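Local structure of enoyl-CoA hydratase (Mycobacterium thermoresistibile, 3T3W) at the interface of chains A and B. The protein probably hydrates 2-enoyl-CoA thioesters to 3-hydroxyacyl-CoA in lipid metabolism, as a member of the crotonase-like enoyl-CoA hydratase/isomerase family. Residues are numbered along the deposited sequence; one frame, centred on the assembly and turned at random. Chains: chain A/B, Enoyl-CoA hydratase.

Contact 1: the interface of chains A and B. Residues chain A 220-221, 225; chain B 155-156, 181-183.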
ATOM      1  N   MET A 220       2.007  25.995  21.652  1.00 14.36           N
ATOM      2  CA  MET A 220       0.868  25.169  21.315  1.00 13.93           C
ATOM      3  C   MET A 220       0.665  24.010  22.287  1.00 13.47           C
ATOM      4  O   MET A 220       1.626  23.547  22.924  1.00 13.46           O
ATOM      5  CB  MET A 220       1.032  24.588  19.902  1.00 13.87           C
ATOM      6  CG  MET A 220       1.159  25.607  18.820  1.00 14.73           C
ATOM      7  SD  MET A 220      -0.329  26.647  18.735  1.00 17.19           S
ATOM      8  CE  MET A 220       0.191  27.699  17.364  1.00 20.65           C
ATOM      9  N   PRO A 221      -0.542  23.475  22.335  1.00 13.30           N
ATOM     10  CA  PRO A 221      -0.801  22.302  23.222  1.00 12.88           C
ATOM     11  C   PRO A 221       0.010  21.070  22.821  1.00 12.42           C
ATOM     12  O   PRO A 221       0.008  20.703  21.638  1.00 11.40           O
ATOM     13  CB  PRO A 221      -2.303  22.063  23.055  1.00 13.32           C
ATOM     14  CG  PRO A 221      -2.866  23.363  22.595  1.00 13.75           C
ATOM     15  CD  PRO A 221      -1.789  23.948  21.707  1.00 13.55           C
ATOM     16  N   LEU A 225       0.236  19.129  19.095  1.00  8.47           N
ATOM     17  CA  LEU A 225       1.479  19.019  18.340  1.00  8.27           C
ATOM     18  C   LEU A 225       1.824  17.556  18.047  1.00  8.05           C
ATOM     19  O   LEU A 225       2.185  17.204  16.931  1.00  7.90           O
ATOM     20  CB  LEU A 225       2.633  19.684  19.090  1.00  8.61           C
ATOM     21  CG  LEU A 225       2.575  21.226  19.253  1.00  8.91           C
ATOM     22  CD1 LEU A 225       3.672  21.733  20.220  1.00  9.43           C
ATOM     23  CD2 LEU A 225       2.634  21.954  17.922  1.00  8.89           C
TER
ATOM     24  N   VAL B 155      -4.715  23.235  15.722  1.00 10.26           N
ATOM     25  CA  VAL B 155      -3.839  22.831  16.855  1.00 10.78           C
ATOM     26  C   VAL B 155      -4.099  23.704  18.087  1.00 11.76           C
ATOM     27  O   VAL B 155      -4.035  23.223  19.215  1.00 11.57           O
ATOM     28  CB  VAL B 155      -2.372  22.790  16.421  1.00 11.32           C
ATOM     29  CG1 VAL B 155      -1.378  22.809  17.603  1.00 11.70           C
ATOM     30  CG2 VAL B 155      -2.152  21.589  15.511  1.00 10.89           C
ATOM     31  N   LEU B 156      -4.445  24.961  17.871  1.00 13.38           N
ATOM     32  CA  LEU B 156      -4.812  25.872  18.996  1.00 15.25           C
ATOM     33  C   LEU B 156      -5.983  25.362  19.846  1.00 16.45           C
ATOM     34  O   LEU B 156      -6.066  25.662  21.060  1.00 16.47           O
ATOM     35  CB  LEU B 156      -5.167  27.230  18.439  1.00 16.98           C
ATOM     36  CG  LEU B 156      -4.033  28.099  17.893  1.00 18.30           C
ATOM     37  CD1 LEU B 156      -4.596  29.253  17.048  1.00 19.96           C
ATOM     38  CD2 LEU B 156      -3.156  28.638  19.034  1.00 20.61           C
ATOM     39  N   PHE B 181       1.747  23.109  12.994  1.00  8.41           N
ATOM     40  CA  PHE B 181       2.469  23.405  14.232  1.00  8.79           C
ATOM     41  C   PHE B 181       2.393  24.895  14.574  1.00  9.02           C
ATOM     42  O   PHE B 181       2.395  25.258  15.741  1.00  9.68           O
ATOM     43  CB  PHE B 181       3.967  23.044  14.139  1.00  9.09           C
ATOM     44  CG  PHE B 181       4.303  21.576  14.050  1.00  9.10           C
ATOM     45  CD1 PHE B 181       3.417  20.558  14.411  1.00  9.27           C
ATOM     46  CD2 PHE B 181       5.619  21.210  13.694  1.00  9.54           C
ATOM     47  CE1 PHE B 181       3.808  19.214  14.307  1.00  9.30           C
ATOM     48  CE2 PHE B 181       6.009  19.877  13.609  1.00  9.33           C
ATOM     49  CZ  PHE B 181       5.120  18.878  13.938  1.00  9.22           C
ATOM     50  N   THR B 182       2.374  25.764  13.558  1.00  9.21           N
ATOM     51  CA  THR B 182       2.360  27.233  13.783  1.00  9.43           C
ATOM     52  C   THR B 182       0.988  27.887  13.681  1.00  9.96           C
ATOM     53  O   THR B 182       0.740  28.973  14.241  1.00 11.08           O
ATOM     54  CB  THR B 182       3.281  27.960  12.798  1.00  9.31           C
ATOM     55  OG1 THR B 182       2.793  27.771  11.465  1.00  8.72           O
ATOM     56  CG2 THR B 182       4.775  27.482  12.930  1.00  9.53           C
ATOM     57  N   GLY B 183       0.090  27.269  12.936  1.00  9.54           N
ATOM     58  CA  GLY B 183      -1.162  27.888  12.603  1.00  9.91           C
ATOM     59  C   GLY B 183      -1.115  29.016  11.602  1.00 10.11           C
ATOM     60  O   GLY B 183      -2.111  29.787  11.492  1.00 10.14           O
TER
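With CG set opposite its carbonyl carbon (chi1 -59°) and the chain bent again at chi2 (-61°), A:Met220 inserts its thioether between the 3-10 helix 154-157 of chain B and the C-terminal end of B helix 173-182. The sulfur, SD, meets a methyl of B:Leu156, CD2, at 3.5 Å, the two side chains crossing obliquely. B:Val155 turns CG1 away from its backbone N (chi1 162°) and thereby presents this methyl to CB of A:Met220, 3.8 Å off; here the side chains cross at about a right angle. CG of A:Met220 lies 3.3 Å from the backbone carbonyl O of B:Phe181, roughly at right angles to the direction of the valine methyl; the leucine methyl lies broadly opposite that oxygen, across the sulfur. A:Pro221 follows with its ring edge, CD sitting 3.4 Å from the carbonyl O of B:Val155. One turn into A helix 222-238, A:Leu225 comes in from above the ring plane of B:Phe181, just beyond its rim, with CD2 3.9 Å from CD1. Crotonase-family enzymes commonly assemble as trimers or hexamers, and this largely apolar patch probably helps hold the two copies together. Terminal CE of A:Met220 reaches the carbonyl O of B:Thr182 at 3.4 Å.

Contact 2: the interface of chains A and B. Residues chain A 230, 234; chain B 247, 251.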
ATOM      1  N   ARG A 230       1.802  13.155  14.096  1.00  6.98           N
ATOM      2  CA  ARG A 230       1.308  11.814  13.782  1.00  7.21           C
ATOM      3  C   ARG A 230       0.457  11.774  12.501  1.00  7.05           C
ATOM      4  O   ARG A 230       0.613  10.866  11.693  1.00  7.07           O
ATOM      5  CB  ARG A 230       0.456  11.240  14.920  1.00  8.24           C
ATOM      6  CG  ARG A 230       0.379   9.721  14.756  1.00  8.98           C
ATOM      7  CD  ARG A 230      -0.560   9.125  15.719  1.00 10.95           C
ATOM      8  NE  ARG A 230      -0.661   7.685  15.505  1.00 11.27           N
ATOM      9  CZ  ARG A 230       0.117   6.769  16.068  1.00 13.18           C
ATOM     10  NH1 ARG A 230       1.125   7.147  16.930  1.00 15.08           N
ATOM     11  NH2 ARG A 230      -0.151   5.468  15.823  1.00 12.55           N
ATOM     12  N   GLN A 234       1.966   9.350   9.846  1.00  6.39           N
ATOM     13  CA  GLN A 234       1.157   8.174   9.562  1.00  6.51           C
ATOM     14  C   GLN A 234       0.674   8.186   8.095  1.00  6.12           C
ATOM     15  O   GLN A 234       0.596   7.143   7.442  1.00  5.59           O
ATOM     16  CB  GLN A 234       0.030   8.055  10.569  1.00  6.85           C
ATOM     17  CG  GLN A 234      -1.002   6.959  10.336  1.00  7.37           C
ATOM     18  CD  GLN A 234      -0.449   5.556  10.361  1.00  7.48           C
ATOM     19  OE1 GLN A 234       0.720   5.334  10.709  1.00  7.91           O
ATOM     20  NE2 GLN A 234      -1.274   4.600   9.963  1.00  8.13           N
TER
ATOM     21  N   SER B 247      -7.266   6.781   8.443  1.00  7.00           N
ATOM     22  CA  SER B 247      -6.328   6.726   9.560  0.70  7.34           C
ATOM     23  C   SER B 247      -6.298   8.072  10.305  1.00  6.82           C
ATOM     24  O   SER B 247      -6.397   8.127  11.543  1.00  6.88           O
ATOM     25  CB  SER B 247      -4.933   6.349   9.039  0.70  7.67           C
ATOM     26  OG  SER B 247      -4.162   5.772  10.077  0.70  9.28           O
ATOM     27  N   ILE B 251      -6.974   9.831  14.295  1.00  7.83           N
ATOM     28  CA  ILE B 251      -6.003  10.717  14.980  1.00  7.72           C
ATOM     29  C   ILE B 251      -6.694  12.017  15.422  1.00  7.38           C
ATOM     30  O   ILE B 251      -6.515  12.502  16.559  1.00  7.54           O
ATOM     31  CB  ILE B 251      -4.785  10.985  14.065  1.00  7.44           C
ATOM     32  CG1 ILE B 251      -4.050   9.668  13.811  1.00  7.82           C
ATOM     33  CG2 ILE B 251      -3.876  12.061  14.669  1.00  7.89           C
ATOM     34  CD1 ILE B 251      -2.965   9.741  12.695  1.00  7.26           C
TER
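B:Ile251 points its CD1 methyl at A helix 222-238, where the side chains of A:Arg230 and A:Gln234, one helical turn apart, receive it; this is a helix-to-helix contact between two crotonase-family subunits that probably contributes to their assembly, with B helix 241-263 as the partner. The isoleucine crosses both chain A side chains at a slant. Against A:Arg230 it is the aliphatic stem that touches: the chain runs extended from CG to NE, and CD lies 3.9 Å from the B:Ile251 methyl CD1, while the guanidinium group leads away from it. That methyl also lies 3.9 Å from the backbone O of A:Arg230 and 4.0 Å from CB of A:Gln234, so it is bordered by carbon and by helix backbone alike. A:Gln234 sends CG away from its backbone N (chi1 174°), then folds at chi2 (62°), which swings the carboxamide toward B:Ser247. Its NE2 donates a hydrogen bond to the hydroxyl OG of B:Ser247 at 3.1 Å, with an angle of 151° at the hydrogen. The hydroxyl is tilted slightly from the plane of the amide. This bond helps fix the rotation of the carboxamide, and the aliphatic part of the same glutamine, through CG, passes 3.4 Å from the serine OG.

Contact 3: the interface of chains A and B. Residues chain A 229, 231-232; chain B 165, 168, 173, 176-177, 180.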
ATOM      1  N   LYS A 229       1.853  15.980  14.169  1.00  6.52           N
ATOM      2  CA  LYS A 229       2.980  15.236  13.704  1.00  6.55           C
ATOM      3  C   LYS A 229       2.595  13.834  13.271  1.00  6.58           C
ATOM      4  O   LYS A 229       3.027  13.365  12.204  1.00  6.44           O
ATOM      5  CB  LYS A 229       4.049  15.161  14.801  1.00  6.75           C
ATOM      6  CG  LYS A 229       5.306  14.423  14.370  1.00  6.82           C
ATOM      7  CD  LYS A 229       6.401  14.548  15.420  1.00  7.21           C
ATOM      8  CE  LYS A 229       7.645  13.777  15.006  1.00  7.25           C
ATOM      9  NZ  LYS A 229       8.903  14.427  15.530  1.00  7.17           N
ATOM     10  N   ALA A 231      -0.394  12.771  12.318  1.00  6.70           N
ATOM     11  CA  ALA A 231      -1.265  12.861  11.118  1.00  6.64           C
ATOM     12  C   ALA A 231      -0.413  12.810   9.838  1.00  6.34           C
ATOM     13  O   ALA A 231      -0.666  12.019   8.907  1.00  5.99           O
ATOM     14  CB  ALA A 231      -2.122  14.136  11.177  1.00  6.62           C
ATOM     15  N   VAL A 232       0.661  13.583   9.833  1.00  6.09           N
ATOM     16  CA  VAL A 232       1.546  13.614   8.676  1.00  6.03           C
ATOM     17  C   VAL A 232       2.420  12.370   8.577  1.00  6.18           C
ATOM     18  O   VAL A 232       2.490  11.735   7.500  1.00  6.31           O
ATOM     19  CB  VAL A 232       2.378  14.892   8.680  1.00  6.12           C
ATOM     20  CG1 VAL A 232       3.390  14.887   7.533  1.00  6.02           C
ATOM     21  CG2 VAL A 232       1.457  16.136   8.600  1.00  6.16           C
TER
ATOM     22  N   HIS B 165      -7.676  14.790   6.116  1.00  6.75           N
ATOM     23  CA  HIS B 165      -6.264  15.167   6.058  1.00  6.72           C
ATOM     24  C   HIS B 165      -5.732  15.180   4.619  1.00  6.47           C
ATOM     25  O   HIS B 165      -5.008  14.266   4.185  1.00  6.32           O
ATOM     26  CB  HIS B 165      -5.425  14.256   6.909  1.00  6.96           C
ATOM     27  CG  HIS B 165      -4.000  14.749   7.055  1.00  6.80           C
ATOM     28  ND1 HIS B 165      -3.641  15.629   8.015  1.00  7.30           N
ATOM     29  CD2 HIS B 165      -2.863  14.507   6.300  1.00  7.01           C
ATOM     30  CE1 HIS B 165      -2.313  15.910   7.901  1.00  7.32           C
ATOM     31  NE2 HIS B 165      -1.847  15.265   6.830  1.00  6.99           N
ATOM     32  N   THR B 168      -0.889  16.606   3.874  1.00  6.56           N
ATOM     33  CA  THR B 168       0.339  15.979   3.434  1.00  6.73           C
ATOM     34  C   THR B 168       0.347  15.770   1.908  1.00  6.94           C
ATOM     35  O   THR B 168       1.387  15.969   1.264  1.00  7.16           O
ATOM     36  CB  THR B 168       0.536  14.642   4.169  1.00  6.75           C
ATOM     37  OG1 THR B 168       0.618  14.921   5.575  1.00  6.86           O
ATOM     38  CG2 THR B 168       1.803  13.856   3.701  1.00  6.89           C
ATOM     39  N   PRO B 173       4.827  16.826   3.250  1.00  7.27           N
ATOM     40  CA  PRO B 173       4.783  16.633   4.692  1.00  7.40           C
ATOM     41  C   PRO B 173       5.430  17.751   5.489  1.00  7.43           C
ATOM     42  O   PRO B 173       4.915  18.106   6.570  1.00  7.09           O
ATOM     43  CB  PRO B 173       5.532  15.332   4.911  1.00  7.57           C
ATOM     44  CG  PRO B 173       6.329  15.101   3.650  1.00  7.69           C
ATOM     45  CD  PRO B 173       5.477  15.702   2.567  1.00  7.58           C
ATOM     46  N   ALA B 176       3.062  20.803   5.483  1.00  8.00           N
ATOM     47  CA  ALA B 176       1.914  20.413   6.305  1.00  7.59           C
ATOM     48  C   ALA B 176       2.231  20.532   7.809  1.00  7.47           C
ATOM     49  O   ALA B 176       1.470  21.159   8.565  1.00  7.41           O
ATOM     50  CB  ALA B 176       1.476  18.967   5.974  1.00  6.88           C
ATOM     51  N   LYS B 177       3.332  19.928   8.261  1.00  7.86           N
ATOM     52  CA  LYS B 177       3.719  20.052   9.663  1.00  7.89           C
ATOM     53  C   LYS B 177       3.947  21.501  10.089  1.00  8.23           C
ATOM     54  O   LYS B 177       3.482  21.929  11.166  1.00  8.16           O
ATOM     55  CB  LYS B 177       4.953  19.225   9.989  1.00  8.31           C
ATOM     56  CG  LYS B 177       4.678  17.731   9.920  1.00  8.22           C
ATOM     57  CD  LYS B 177       5.972  16.981  10.218  1.00  8.73           C
ATOM     58  CE  LYS B 177       5.877  15.506  10.049  1.00  8.85           C
ATOM     59  NZ  LYS B 177       7.255  14.901  10.149  1.00  8.51           N
ATOM     60  N   LEU B 180       0.567  23.308  10.450  1.00  7.99           N
ATOM     61  CA  LEU B 180      -0.185  22.796  11.576  1.00  8.33           C
ATOM     62  C   LEU B 180       0.435  23.221  12.908  1.00  8.49           C
ATOM     63  O   LEU B 180      -0.297  23.608  13.840  1.00  8.55           O
ATOM     64  CB  LEU B 180      -0.318  21.260  11.534  1.00  8.21           C
ATOM     65  CG  LEU B 180      -1.243  20.774  10.419  1.00  8.51           C
ATOM     66  CD1 LEU B 180      -1.128  19.241  10.281  1.00  8.32           C
ATOM     67  CD2 LEU B 180      -2.676  21.239  10.763  1.00  8.35           C
TER
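A:Ala231 and A:Val232 have regular helical backbones (A:Val232 phi/psi -75/-48°) within A helix 222-238, and they face a surface of chain B formed by B:His165, helix 167-171 and helix 173-182. A:Val232 touches it with both methyls. CG1 points opposite the backbone N (chi1 176°), toward B:Pro173, which leaves CG2 opposite the carbonyl carbon and turned to B:Ala176, whose CB is 3.9 Å off, and to the imidazole of B:His165. CG1 lies 3.4 Å from CB of B:Pro173, tighter than usual for two carbons, and the two side chains meet nearly at right angles. CG1 also faces the lysine methylene CE of B:Lys177 at 3.6 Å. The lysine chain, extended beyond CG, passes the valine at a slant and offers it CG as well. A:Ala231 adds its CB at 3.7 Å from CE1 of B:His165, while the A:Ala231 carbonyl O lies above one face of that ring, offset toward the rim. Within chain B, a hydrogen bond of 2.8 Å joins the imidazole NE2 of B:His165 to the hydroxyl OG1 of B:Thr168, steadying the ring that A:Ala231 touches. The patch probably contributes to subunit assembly in this crotonase-like protein. OG1 of B:Thr168 sits 3.4 Å from CG2 of A:Val232.

All three contacts draw on A helix 222-238: contact 1 takes A:Leu225 near its start and the loop before it, while contacts 2 and 3 use its later turns on different faces. Contacts 1 and 3 also share B helix 173-182, whereas contact 2 turns to B helix 241-263. C-alpha centres lie about 12 Å apart for contacts 1 and 3, 9 Å for contacts 2 and 3, and 16 Å for contacts 1 and 2. One helix of chain A thus lies against several elements of chain B, an interface that probably helps build the deposited six-copy assembly.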